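Local structure of pyridoxamine 5'-phosphate oxidase-related, FMN-binding (Mycobacterium smegmatis, 3F7E) at the interface of chains A and B. The protein is a reductase that uses the deazaflavin coenzyme F420, and may act on the CH-CH group of compounds such as aflatoxins. Numbering follows the deposited sequence. Chains: chain A/B, Pyridoxamine 5'-phosphate oxidase-related, FMN-binding.

The interface of chains A and B. Residues chain A 23, 60, 62-63; chain B 27-29.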
ATOM      1  N   VAL A  23      -5.282   0.650 -10.376  1.00  7.41           N
ATOM      2  CA  VAL A  23      -4.577   1.271 -11.493  1.00  9.33           C
ATOM      3  C   VAL A  23      -5.552   2.207 -12.185  1.00  9.77           C
ATOM      4  O   VAL A  23      -6.704   1.831 -12.450  1.00 10.26           O
ATOM      5  CB  VAL A  23      -4.010   0.217 -12.503  1.00 11.07           C
ATOM      6  CG1 VAL A  23      -3.123   0.877 -13.513  1.00 12.86           C
ATOM      7  CG2 VAL A  23      -3.219  -0.848 -11.798  1.00 14.44           C
ATOM      8  N   ASN A  60     -10.665  -1.268 -14.526  1.00  9.40           N
ATOM      9  CA  ASN A  60      -9.668  -2.314 -14.392  1.00  9.33           C
ATOM     10  C   ASN A  60      -9.932  -2.964 -13.038  1.00  8.29           C
ATOM     11  O   ASN A  60      -9.634  -2.381 -12.016  1.00  7.93           O
ATOM     12  CB  ASN A  60      -8.259  -1.726 -14.445  1.00 10.87           C
ATOM     13  CG  ASN A  60      -7.192  -2.779 -14.366  1.00 11.58           C
ATOM     14  OD1 ASN A  60      -7.421  -3.906 -13.902  1.00 12.95           O
ATOM     15  ND2 ASN A  60      -5.987  -2.418 -14.823  1.00 15.31           N
ATOM     16  N   ALA A  62      -8.509  -5.325 -11.442  1.00  6.73           N
ATOM     17  CA  ALA A  62      -7.384  -5.936 -10.741  1.00  6.43           C
ATOM     18  C   ALA A  62      -6.866  -5.018  -9.643  1.00  5.97           C
ATOM     19  O   ALA A  62      -6.586  -3.837  -9.883  1.00  7.29           O
ATOM     20  CB  ALA A  62      -6.277  -6.302 -11.703  1.00  7.53           C
ATOM     21  N   VAL A  63      -6.694  -5.571  -8.451  1.00  5.79           N
ATOM     22  CA  VAL A  63      -6.252  -4.822  -7.294  1.00  5.86           C
ATOM     23  C   VAL A  63      -5.160  -5.600  -6.543  1.00  5.77           C
ATOM     24  O   VAL A  63      -4.924  -6.793  -6.796  1.00  5.76           O
ATOM     25  CB  VAL A  63      -7.421  -4.501  -6.327  1.00  6.50           C
ATOM     26  CG1 VAL A  63      -8.495  -3.733  -7.052  1.00  7.86           C
ATOM     27  CG2 VAL A  63      -7.984  -5.764  -5.633  1.00  7.71           C
TER
ATOM     28  N   GLY B  27      -0.314  -5.158 -16.559  1.00 11.47           N
ATOM     29  CA  GLY B  27      -1.172  -3.987 -16.339  1.00 11.49           C
ATOM     30  C   GLY B  27      -1.903  -3.988 -15.005  1.00 10.46           C
ATOM     31  O   GLY B  27      -2.716  -3.093 -14.739  1.00 11.76           O
ATOM     32  N   THR B  28      -1.629  -4.995 -14.165  1.00  9.52           N
ATOM     33  CA  THR B  28      -2.283  -5.102 -12.868  1.00  9.27           C
ATOM     34  C   THR B  28      -1.339  -4.563 -11.781  1.00  8.23           C
ATOM     35  O   THR B  28      -0.129  -4.542 -11.960  1.00  8.34           O
ATOM     36  CB  THR B  28      -2.696  -6.575 -12.528  1.00  9.99           C
ATOM     37  OG1 THR B  28      -1.519  -7.351 -12.301  1.00  9.98           O
ATOM     38  CG2 THR B  28      -3.546  -7.216 -13.635  1.00 11.87           C
ATOM     39  N   PRO B  29      -1.899  -4.097 -10.653  1.00  7.65           N
ATOM     40  CA  PRO B  29      -1.036  -3.481  -9.626  1.00  7.57           C
ATOM     41  C   PRO B  29      -0.378  -4.492  -8.694  1.00  7.78           C
ATOM     42  O   PRO B  29      -0.835  -5.640  -8.534  1.00  8.34           O
ATOM     43  CB  PRO B  29      -2.015  -2.608  -8.840  1.00  8.19           C
ATOM     44  CG  PRO B  29      -3.311  -3.366  -8.936  1.00  8.85           C
ATOM     45  CD  PRO B  29      -3.329  -3.999 -10.297  1.00  8.16           C
TER
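B:Pro29 sets its ring against A:Val23 and A:Ala62 where two copies of this F420 reductase meet; the protein belongs to the pyridoxamine 5'-phosphate oxidase-like family, whose split-barrel members typically pair as two-fold dimers. The proline opens strand 29-34 of chain B, and its ring can be followed from CB outward. CB lies 3.6 Å from the CG2 methyl of A:Val23. CG turns to the backbone of strand 62-68 of chain A, 3.4 Å from O of A:Ala62 and 3.7 Å from CA of A:Val63. CD of B:Pro29 packs tightly on A:Val23 CG2 at 3.5 Å. The same B:Pro29 CD also lies 3.3 Å from the backbone carbonyl oxygen O of A:Ala62. A:Val23 ends strand 18-23 and meets the ring at a slant; its CG1 stands anti to the backbone N (chi1 -171°), which leaves CG2 as the branch that reaches the proline. Next along, the A:Ala62 methyl CB packs closely on the CG2 methyl of B:Thr28, at 3.5 Å. The polar part of the patch is modest: the side-chain amide ND2 of A:Asn60 gives a weak, bent hydrogen bond to the backbone O of B:Gly27 (3.3 Å, 140° at the hydrogen). The other end of that amide is held within chain A, where OD1 accepts the backbone N of A:Ala62 at 3.0 Å, the donor tilted 30° from the carbonyl plane. With OD1 engaged there, the amide is probably less able to rotate, which would favour ND2 pointing at chain B.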